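Prephenate dehydrogenase (Aquifex aeolicus, PDB 2G5C) probably catalyses the NAD(+)-dependent oxidative decarboxylation of prephenate to 3-(4-hydroxyphenyl)pyruvate, a step in L-tyrosine biosynthesis. Local coordinates at residues L20-F25 against S131-Y136; L156-W161 against G166-M171; L175-F180 against L235-N240. All coordinates share one frame; numbering follows the deposited sequence.

Contact 1 of 3, residues L20-F25 against S131-Y136; sequences LRRSGF and SLDNLY
Arg22 and Asp133 face each other across this surface contact, their side chains crossing at about a right angle. The guanidinium and carboxylate planes are nearly parallel, 15° apart, but the groups do not pair edge to edge. Arg22 sends CG anti to its backbone N (chi1 179°), then bends at chi3 (78°). The bend turns one guanidinium face to the main-chain oxygen of Asp133. That oxygen sits above the face, so no hydrogen bond forms, although Arg22 NE and Asp133 O are 3.2 Å apart. The carboxylate leans on the aliphatic part of the chain, with Arg22 CD 3.6 Å from Asp133 OD1. Arg22 NE and Asp133 OD1, of opposite charge, are 4.4 Å apart, but the oxygen lies well out of the guanidinium plane and no N-H points at it. With alanine replacing Arg22, the Asp133 carboxylate would probably lose both its nearby positive charge and the methylene it rests on. Arg22 belongs to the last turn of helix 11-22, which follows the first strand of the Rossmann-type nucleotide-binding domain. Gly24 follows this helix in a Schellman motif. Asp133 lies in the loop between strand 114-120 and strand 140-143. Arg22 NH1 makes a weak hydrogen bond to Ser19 O, and NH2 forms a long, weak ion pair with Glu137. The side chain of Asp133 is about 10 Å from that of Phe11, an NAD-binding residue.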
loop_
_atom_site.group_PDB
_atom_site.type_symbol
_atom_site.label_atom_id
_atom_site.label_comp_id
_atom_site.label_asym_id
_atom_site.label_seq_id
_atom_site.Cartn_x
_atom_site.Cartn_y
_atom_site.Cartn_z
ATOM N N LEU A 20 18.846 -14.042 -20.312
ATOM C CA LEU A 20 19.526 -15.220 -20.830
ATOM C C LEU A 20 20.844 -14.857 -21.503
ATOM O O LEU A 20 21.879 -15.456 -21.212
ATOM C CB LEU A 20 18.626 -15.955 -21.828
ATOM C CG LEU A 20 18.402 -17.446 -21.555
ATOM C CD1 LEU A 20 19.730 -18.177 -21.511
ATOM C CD2 LEU A 20 17.682 -17.611 -20.234
ATOM N N ARG A 21 20.799 -13.880 -22.405
ATOM C CA ARG A 21 21.992 -13.436 -23.120
ATOM C C ARG A 21 23.064 -12.912 -22.176
ATOM O O ARG A 21 24.202 -13.384 -22.191
ATOM C CB ARG A 21 21.640 -12.335 -24.119
ATOM C CG ARG A 21 20.858 -12.803 -25.325
ATOM C CD ARG A 21 21.654 -13.800 -26.144
ATOM N NE ARG A 21 20.910 -14.217 -27.327
ATOM C CZ ARG A 21 21.210 -15.279 -28.067
ATOM N NH1 ARG A 21 22.247 -16.043 -27.747
ATOM N NH2 ARG A 21 20.462 -15.581 -29.120
ATOM N N ARG A 22 22.698 -11.922 -21.366
ATOM C CA ARG A 22 23.627 -11.326 -20.414
ATOM C C ARG A 22 24.351 -12.400 -19.613
ATOM O O ARG A 22 25.542 -12.276 -19.331
ATOM C CB ARG A 22 22.883 -10.402 -19.446
ATOM C CG ARG A 22 23.793 -9.755 -18.408
ATOM C CD ARG A 22 23.030 -9.164 -17.226
ATOM N NE ARG A 22 22.585 -10.171 -16.258
ATOM C CZ ARG A 22 21.580 -11.021 -16.453
ATOM N NH1 ARG A 22 20.896 -11.002 -17.588
ATOM N NH2 ARG A 22 21.248 -11.890 -15.507
ATOM N N SER A 23 23.625 -13.449 -19.242
ATOM C CA SER A 23 24.208 -14.536 -18.467
ATOM C C SER A 23 25.238 -15.321 -19.269
ATOM O O SER A 23 25.896 -16.214 -18.736
ATOM C CB SER A 23 23.114 -15.475 -17.957
ATOM O OG SER A 23 22.323 -14.835 -16.968
ATOM N N GLY A 24 25.368 -14.989 -20.551
ATOM C CA GLY A 24 26.344 -15.662 -21.393
ATOM C C GLY A 24 25.814 -16.651 -22.415
ATOM O O GLY A 24 26.598 -17.315 -23.094
ATOM N N PHE A 25 24.495 -16.760 -22.537
ATOM C CA PHE A 25 23.906 -17.690 -23.495
ATOM C C PHE A 25 24.363 -17.352 -24.912
ATOM O O PHE A 25 24.378 -16.188 -25.306
ATOM C CB PHE A 25 22.379 -17.632 -23.421
ATOM C CG PHE A 25 21.690 -18.722 -24.194
ATOM C CD1 PHE A 25 21.836 -20.056 -23.820
ATOM C CD2 PHE A 25 20.888 -18.417 -25.289
ATOM C CE1 PHE A 25 21.190 -21.072 -24.526
ATOM C CE2 PHE A 25 20.238 -19.423 -26.001
ATOM C CZ PHE A 25 20.389 -20.753 -25.619
ATOM N N SER A 131 10.958 -4.793 -21.025
ATOM C CA SER A 131 11.724 -5.915 -20.491
ATOM C C SER A 131 13.131 -5.490 -20.087
ATOM O O SER A 131 13.713 -4.591 -20.690
ATOM C CB SER A 131 11.799 -7.049 -21.521
ATOM O OG SER A 131 12.391 -6.613 -22.732
ATOM N N LEU A 132 13.671 -6.141 -19.060
ATOM C CA LEU A 132 15.009 -5.832 -18.562
ATOM C C LEU A 132 15.866 -7.090 -18.474
ATOM O O LEU A 132 15.343 -8.195 -18.358
ATOM C CB LEU A 132 14.918 -5.177 -17.184
ATOM C CG LEU A 132 14.144 -3.861 -17.114
ATOM C CD1 LEU A 132 14.031 -3.409 -15.670
ATOM C CD2 LEU A 132 14.844 -2.807 -17.959
ATOM N N ASP A 133 17.183 -6.917 -18.514
ATOM C CA ASP A 133 18.097 -8.051 -18.449
ATOM C C ASP A 133 18.625 -8.320 -17.043
ATOM O O ASP A 133 19.693 -8.909 -16.881
ATOM C CB ASP A 133 19.276 -7.831 -19.401
ATOM C CG ASP A 133 20.129 -6.637 -19.008
ATOM O OD1 ASP A 133 20.633 -6.616 -17.866
ATOM O OD2 ASP A 133 20.303 -5.721 -19.839
ATOM N N ASN A 134 17.882 -7.896 -16.026
ATOM C CA ASN A 134 18.306 -8.109 -14.645
ATOM C C ASN A 134 17.094 -8.282 -13.751
ATOM O O ASN A 134 17.221 -8.381 -12.531
ATOM C CB ASN A 134 19.114 -6.913 -14.148
ATOM C CG ASN A 134 18.283 -5.648 -14.081
ATOM O OD1 ASN A 134 17.800 -5.153 -15.099
ATOM N ND2 ASN A 134 18.101 -5.122 -12.875
ATOM N N LEU A 135 15.920 -8.315 -14.371
ATOM C CA LEU A 135 14.660 -8.453 -13.655
ATOM C C LEU A 135 14.645 -9.532 -12.572
ATOM O O LEU A 135 13.942 -9.402 -11.571
ATOM C CB LEU A 135 13.531 -8.726 -14.650
ATOM C CG LEU A 135 12.133 -8.824 -14.037
ATOM C CD1 LEU A 135 11.712 -7.459 -13.495
ATOM C CD2 LEU A 135 11.144 -9.308 -15.084
ATOM N N TYR A 136 15.427 -10.587 -12.760
ATOM C CA TYR A 136 15.453 -11.688 -11.803
ATOM C C TYR A 136 16.613 -11.661 -10.806
ATOM O O TYR A 136 16.601 -12.401 -9.822
ATOM C CB TYR A 136 15.467 -13.011 -12.569
ATOM C CG TYR A 136 14.414 -13.083 -13.656
ATOM C CD1 TYR A 136 13.065 -13.256 -13.340
ATOM C CD2 TYR A 136 14.763 -12.953 -15.000
ATOM C CE1 TYR A 136 12.090 -13.299 -14.335
ATOM C CE2 TYR A 136 13.797 -12.992 -16.003
ATOM C CZ TYR A 136 12.462 -13.167 -15.663
ATOM O OH TYR A 136 11.504 -13.223 -16.648
#

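Contact 2 of 3, residues L156-W161 against G166-M171; sequences LVKRVW and GVVEYM
Lys158 sets CG anti to its backbone N (chi1 174°) and stays extended to NZ, while Tyr170 places CG anti to its carbonyl carbon. These torsions lead the lysine chain past the phenol end of the tyrosine, and the two side chains cross at about a right angle. The contact joins the helix and the second strand of a beta-alpha-beta unit made of strand 140-143, helix 151-163 and strand 167-170. The helix packs on the strand at the end of the sheet within this chain. The short axes run at 148° to each other, with a closest approach of 8.3 Å.

Lys158 is used here for its methylenes. Its CD lies 3.0 Å from Tyr170 OH, a tight approach, and 4.0 Å from Tyr170 CZ. Lys158 NZ makes no hydrogen bond to the hydroxyl. Next to this crossing, Val168 points at the helix and fits between two of its residues. Its CG1 meets Lys158 CG at 4.1 Å. Its CG2 meets Trp161 CB at 3.9 Å. The indole itself leads away from the strand and packs edge-to-face with Phe16. Val167 and Glu169 point away from the helix, and their backbones bond to strand 140-143. Glu169 also packs on Tyr211 of the second subunit.

The chain turns back sharply between helix and strand, and the CA atoms of Trp161 and Gly166 are 5.1 Å apart. A CB on Gly166 would probably come too close to the carbonyl oxygen of Trp161. Gly166 N donates to Trp161 O at 2.8 Å with an N-H...O angle of 142°, though the place of that oxygen is less sure.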
loop_
_atom_site.group_PDB
_atom_site.type_symbol
_atom_site.label_atom_id
_atom_site.label_comp_id
_atom_site.label_asym_id
_atom_site.label_seq_id
_atom_site.Cartn_x
_atom_site.Cartn_y
_atom_site.Cartn_z
ATOM N N LEU A 156 17.562 -28.907 -14.208
ATOM C CA LEU A 156 17.898 -28.069 -15.350
ATOM C C LEU A 156 17.287 -26.680 -15.168
ATOM O O LEU A 156 18.003 -25.682 -15.068
ATOM C CB LEU A 156 17.369 -28.705 -16.639
ATOM C CG LEU A 156 17.473 -27.873 -17.921
ATOM C CD1 LEU A 156 18.929 -27.602 -18.252
ATOM C CD2 LEU A 156 16.794 -28.619 -19.062
ATOM N N VAL A 157 15.959 -26.631 -15.115
ATOM C CA VAL A 157 15.229 -25.379 -14.951
ATOM C C VAL A 157 15.725 -24.585 -13.746
ATOM O O VAL A 157 15.798 -23.358 -13.796
ATOM C CB VAL A 157 13.712 -25.647 -14.809
ATOM C CG1 VAL A 157 12.969 -24.349 -14.549
ATOM C CG2 VAL A 157 13.187 -26.304 -16.078
ATOM N N LYS A 158 16.066 -25.286 -12.666
ATOM C CA LYS A 158 16.567 -24.634 -11.461
ATOM C C LYS A 158 17.876 -23.910 -11.749
ATOM O O LYS A 158 18.024 -22.728 -11.441
ATOM C CB LYS A 158 16.798 -25.657 -10.344
ATOM C CG LYS A 158 17.456 -25.061 -9.104
ATOM C CD LYS A 158 17.648 -26.092 -8.002
ATOM C CE LYS A 158 18.354 -25.480 -6.798
ATOM N NZ LYS A 158 18.598 -26.481 -5.721
ATOM N N ARG A 159 18.827 -24.624 -12.342
ATOM C CA ARG A 159 20.122 -24.034 -12.663
ATOM C C ARG A 159 19.999 -22.823 -13.580
ATOM O O ARG A 159 20.734 -21.850 -13.428
ATOM C CB ARG A 159 21.039 -25.072 -13.319
ATOM C CG ARG A 159 21.461 -26.211 -12.403
ATOM C CD ARG A 159 22.589 -27.027 -13.036
ATOM N NE ARG A 159 22.994 -28.165 -12.215
ATOM C CZ ARG A 159 22.224 -29.221 -11.965
ATOM N NH1 ARG A 159 21.001 -29.284 -12.473
ATOM N NH2 ARG A 159 22.676 -30.215 -11.208
ATOM N N VAL A 160 19.073 -22.890 -14.536
ATOM C CA VAL A 160 18.867 -21.795 -15.478
ATOM C C VAL A 160 18.444 -20.524 -14.747
ATOM O O VAL A 160 19.014 -19.453 -14.958
ATOM C CB VAL A 160 17.786 -22.147 -16.520
ATOM C CG1 VAL A 160 17.608 -20.991 -17.496
ATOM C CG2 VAL A 160 18.175 -23.415 -17.262
ATOM N N TRP A 161 17.434 -20.645 -13.893
ATOM C CA TRP A 161 16.955 -19.500 -13.129
ATOM C C TRP A 161 18.083 -18.907 -12.293
ATOM O O TRP A 161 18.235 -17.690 -12.211
ATOM C CB TRP A 161 15.801 -19.922 -12.225
ATOM C CG TRP A 161 14.481 -19.982 -12.930
ATOM C CD1 TRP A 161 13.650 -21.058 -13.021
ATOM C CD2 TRP A 161 13.805 -18.896 -13.578
ATOM N NE1 TRP A 161 12.494 -20.710 -13.678
ATOM C CE2 TRP A 161 12.563 -19.388 -14.029
ATOM C CE3 TRP A 161 14.129 -17.553 -13.819
ATOM C CZ2 TRP A 161 11.637 -18.583 -14.709
ATOM C CZ3 TRP A 161 13.211 -16.754 -14.494
ATOM C CH2 TRP A 161 11.981 -17.273 -14.929
ATOM N N GLY A 166 18.346 -15.687 -10.201
ATOM C CA GLY A 166 17.244 -16.127 -9.365
ATOM C C GLY A 166 17.631 -16.962 -8.156
ATOM O O GLY A 166 18.653 -17.651 -8.164
ATOM N N VAL A 167 16.805 -16.891 -7.113
ATOM C CA VAL A 167 17.009 -17.645 -5.879
ATOM C C VAL A 167 15.860 -18.643 -5.795
ATOM O O VAL A 167 14.749 -18.296 -5.396
ATOM C CB VAL A 167 16.985 -16.719 -4.642
ATOM C CG1 VAL A 167 17.128 -17.540 -3.369
ATOM C CG2 VAL A 167 18.110 -15.703 -4.739
ATOM N N VAL A 168 16.142 -19.887 -6.164
ATOM C CA VAL A 168 15.130 -20.931 -6.197
ATOM C C VAL A 168 14.806 -21.661 -4.896
ATOM O O VAL A 168 15.681 -21.935 -4.073
ATOM C CB VAL A 168 15.500 -21.988 -7.263
ATOM C CG1 VAL A 168 14.391 -23.022 -7.397
ATOM C CG2 VAL A 168 15.762 -21.301 -8.590
ATOM N N GLU A 169 13.521 -21.970 -4.740
ATOM C CA GLU A 169 12.998 -22.701 -3.595
ATOM C C GLU A 169 11.799 -23.477 -4.129
ATOM O O GLU A 169 11.208 -23.085 -5.137
ATOM C CB GLU A 169 12.575 -21.740 -2.473
ATOM C CG GLU A 169 11.606 -20.655 -2.890
ATOM C CD GLU A 169 11.291 -19.686 -1.760
ATOM O OE1 GLU A 169 10.664 -20.108 -0.763
ATOM O OE2 GLU A 169 11.676 -18.502 -1.865
ATOM N N TYR A 170 11.443 -24.576 -3.471
ATOM C CA TYR A 170 10.330 -25.398 -3.935
ATOM C C TYR A 170 9.083 -25.341 -3.068
ATOM O O TYR A 170 9.163 -25.221 -1.851
ATOM C CB TYR A 170 10.763 -26.866 -4.062
ATOM C CG TYR A 170 11.987 -27.106 -4.924
ATOM C CD1 TYR A 170 12.264 -26.295 -6.026
ATOM C CD2 TYR A 170 12.849 -28.170 -4.657
ATOM C CE1 TYR A 170 13.365 -26.536 -6.839
ATOM C CE2 TYR A 170 13.953 -28.421 -5.465
ATOM C CZ TYR A 170 14.204 -27.601 -6.553
ATOM O OH TYR A 170 15.292 -27.846 -7.360
HETATM N N MSE A 171 7.929 -25.451 -3.721
HETATM C CA MSE A 171 6.631 -25.443 -3.055
HETATM C C MSE A 171 5.706 -26.332 -3.863
HETATM O O MSE A 171 5.844 -26.420 -5.078
HETATM C CB MSE A 171 6.024 -24.036 -3.037
HETATM C CG MSE A 171 6.711 -23.024 -2.151
HETATM SE SE MSE A 171 5.662 -21.386 -2.105
HETATM C CE MSE A 171 4.126 -22.029 -1.157
#

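Contact 3 of 3, residues L175-F180 against L235-N240; sequences LHDYVF and LENKEN
Asn240 reaches across to the backbone between Asp177 and Tyr178. Its CB lies 3.6 Å from Asp177 O. With chi1 at -70°, CG is anti to the carbonyl carbon and comes 3.8 Å from Tyr178 CA. The amide then splits. OD1 sits 3.2 Å from Asp177 O; both are acceptors, and no bond joins them. Asn237 ND2 donates to this OD1 at 3.1 Å (151°), which ties the two amides together. The second branch, ND2, approaches the edge of the Tyr178 ring in its plane, 4.0 Å from CD1, with ring and amide planes 82° apart.

The contact lies in the helical dimerization domain. It sets long helix 173-201 against the break between helix 227-236 and helix 238-260. Asn237 occupies that break, and its ND2 packs 3.4 Å from Asp177 CB. Asn237 OD1 lies 2.9 Å from Asp177 O, again two acceptors unbonded, and has a weak hydrogen bond with His185. Asp177 OD2 stays beside Asn237 ND2, while OD1 accepts from His176 ND1 at 2.9 Å, nearly along the C-O axis, and also bonds to Lys99 N. The hydroxyl of Tyr178 crosses the dimer interface to hydrogen-bond Met201 O of the second subunit.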
loop_
_atom_site.group_PDB
_atom_site.type_symbol
_atom_site.label_atom_id
_atom_site.label_comp_id
_atom_site.label_asym_id
_atom_site.label_seq_id
_atom_site.Cartn_x
_atom_site.Cartn_y
_atom_site.Cartn_z
ATOM N N LEU A 175 0.362 -25.378 -2.254
ATOM C CA LEU A 175 0.879 -24.487 -1.225
ATOM C C LEU A 175 1.193 -23.132 -1.844
ATOM O O LEU A 175 0.956 -22.096 -1.232
ATOM C CB LEU A 175 2.135 -25.062 -0.571
ATOM C CG LEU A 175 2.727 -24.207 0.557
ATOM C CD1 LEU A 175 1.669 -23.933 1.625
ATOM C CD2 LEU A 175 3.932 -24.922 1.162
ATOM N N HIS A 176 1.722 -23.140 -3.065
ATOM C CA HIS A 176 2.040 -21.886 -3.745
ATOM C C HIS A 176 0.794 -21.024 -3.887
ATOM O O HIS A 176 0.805 -19.849 -3.541
ATOM C CB HIS A 176 2.640 -22.160 -5.128
ATOM C CG HIS A 176 2.794 -20.936 -5.982
ATOM N ND1 HIS A 176 1.736 -20.349 -6.644
ATOM C CD2 HIS A 176 3.885 -20.194 -6.288
ATOM C CE1 HIS A 176 2.168 -19.300 -7.322
ATOM N NE2 HIS A 176 3.468 -19.183 -7.123
ATOM N N ASP A 177 -0.290 -21.612 -4.380
ATOM C CA ASP A 177 -1.521 -20.856 -4.567
ATOM C C ASP A 177 -2.169 -20.411 -3.268
ATOM O O ASP A 177 -2.898 -19.420 -3.238
ATOM C CB ASP A 177 -2.511 -21.659 -5.405
ATOM C CG ASP A 177 -2.155 -21.648 -6.878
ATOM O OD1 ASP A 177 -1.002 -21.285 -7.206
ATOM O OD2 ASP A 177 -3.018 -22.010 -7.703
ATOM N N TYR A 178 -1.916 -21.143 -2.194
ATOM C CA TYR A 178 -2.480 -20.758 -0.914
ATOM C C TYR A 178 -1.719 -19.537 -0.415
ATOM O O TYR A 178 -2.312 -18.509 -0.085
ATOM C CB TYR A 178 -2.337 -21.884 0.113
ATOM C CG TYR A 178 -2.786 -21.463 1.496
ATOM C CD1 TYR A 178 -4.138 -21.313 1.796
ATOM C CD2 TYR A 178 -1.854 -21.176 2.493
ATOM C CE1 TYR A 178 -4.551 -20.881 3.058
ATOM C CE2 TYR A 178 -2.256 -20.746 3.752
ATOM C CZ TYR A 178 -3.602 -20.601 4.026
ATOM O OH TYR A 178 -4.001 -20.165 5.264
ATOM N N VAL A 179 -0.400 -19.667 -0.358
ATOM C CA VAL A 179 0.454 -18.592 0.117
ATOM C C VAL A 179 0.252 -17.284 -0.648
ATOM O O VAL A 179 0.000 -16.237 -0.054
ATOM C CB VAL A 179 1.941 -19.007 0.050
ATOM C CG1 VAL A 179 2.840 -17.829 0.442
ATOM C CG2 VAL A 179 2.186 -20.178 0.986
ATOM N N PHE A 180 0.352 -17.343 -1.968
ATOM C CA PHE A 180 0.191 -16.146 -2.767
ATOM C C PHE A 180 -1.251 -15.691 -2.854
ATOM O O PHE A 180 -1.529 -14.542 -3.189
ATOM C CB PHE A 180 0.828 -16.365 -4.138
ATOM C CG PHE A 180 2.320 -16.462 -4.061
ATOM C CD1 PHE A 180 3.093 -15.310 -3.941
ATOM C CD2 PHE A 180 2.948 -17.704 -3.971
ATOM C CE1 PHE A 180 4.465 -15.389 -3.722
ATOM C CE2 PHE A 180 4.318 -17.794 -3.753
ATOM C CZ PHE A 180 5.079 -16.631 -3.623
ATOM N N LEU A 235 -10.063 -15.937 -10.943
ATOM C CA LEU A 235 -10.800 -17.109 -11.411
ATOM C C LEU A 235 -9.975 -18.371 -11.168
ATOM O O LEU A 235 -10.459 -19.341 -10.589
ATOM C CB LEU A 235 -11.101 -17.018 -12.914
ATOM C CG LEU A 235 -11.572 -18.347 -13.537
ATOM C CD1 LEU A 235 -12.952 -18.713 -13.003
ATOM C CD2 LEU A 235 -11.608 -18.235 -15.054
ATOM N N GLU A 236 -8.727 -18.344 -11.622
ATOM C CA GLU A 236 -7.823 -19.482 -11.492
ATOM C C GLU A 236 -7.565 -19.906 -10.044
ATOM O O GLU A 236 -7.403 -21.094 -9.764
ATOM C CB GLU A 236 -6.492 -19.155 -12.171
ATOM C CG GLU A 236 -5.554 -20.341 -12.385
ATOM C CD GLU A 236 -6.005 -21.259 -13.512
ATOM O OE1 GLU A 236 -6.669 -20.764 -14.453
ATOM O OE2 GLU A 236 -5.680 -22.469 -13.467
ATOM N N ASN A 237 -7.531 -18.940 -9.127
ATOM C CA ASN A 237 -7.271 -19.242 -7.719
ATOM C C ASN A 237 -8.491 -18.924 -6.860
ATOM O O ASN A 237 -8.361 -18.558 -5.691
ATOM C CB ASN A 237 -6.072 -18.422 -7.230
ATOM C CG ASN A 237 -5.356 -19.069 -6.050
ATOM O OD1 ASN A 237 -4.600 -18.411 -5.329
ATOM N ND2 ASN A 237 -5.574 -20.363 -5.862
ATOM N N LYS A 238 -9.678 -19.094 -7.437
ATOM C CA LYS A 238 -10.927 -18.782 -6.749
ATOM C C LYS A 238 -11.063 -19.259 -5.302
ATOM O O LYS A 238 -11.390 -18.468 -4.418
ATOM C CB LYS A 238 -12.118 -19.303 -7.559
ATOM C CG LYS A 238 -13.472 -18.876 -7.001
ATOM C CD LYS A 238 -14.631 -19.432 -7.825
ATOM C CE LYS A 238 -14.706 -20.948 -7.717
ATOM N NZ LYS A 238 -15.782 -21.534 -8.569
ATOM N N GLU A 239 -10.829 -20.544 -5.056
ATOM C CA GLU A 239 -10.970 -21.069 -3.702
ATOM C C GLU A 239 -10.094 -20.367 -2.673
ATOM O O GLU A 239 -10.586 -19.925 -1.637
ATOM C CB GLU A 239 -10.691 -22.573 -3.680
ATOM C CG GLU A 239 -11.653 -23.367 -4.540
ATOM C CD GLU A 239 -13.084 -22.890 -4.385
ATOM O OE1 GLU A 239 -13.578 -22.847 -3.236
ATOM O OE2 GLU A 239 -13.710 -22.554 -5.415
ATOM N N ASN A 240 -8.797 -20.276 -2.950
ATOM C CA ASN A 240 -7.873 -19.622 -2.031
ATOM C C ASN A 240 -8.179 -18.135 -1.859
ATOM O O ASN A 240 -8.122 -17.613 -0.749
ATOM C CB ASN A 240 -6.437 -19.813 -2.514
ATOM C CG ASN A 240 -5.964 -21.242 -2.361
ATOM O OD1 ASN A 240 -5.136 -21.723 -3.139
ATOM N ND2 ASN A 240 -6.484 -21.930 -1.347
#

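In the fold
The three contacts follow one another along the chain, and contact 2 touches both others. Tyr136 of contact 1 packs edge-to-face on Trp161 of contact 2, with Tyr136 CE1 3.6 Å from Trp161 CZ3. At the far end of strand 167-170, selenomethionine Met171 leads toward helix 173-201: its CE is 3.3 Å from His176 N and its SE 4.2 Å from Phe180 CE2. This packs the end of strand 167-170 against helix 173-201, consistent with a junction between the two domains. Contacts 1 and 3 do not touch; their centres are 29 Å apart. Bound NAD lies about 9 Å from the side chain of Trp161 and about 11 Å from that of Asp177.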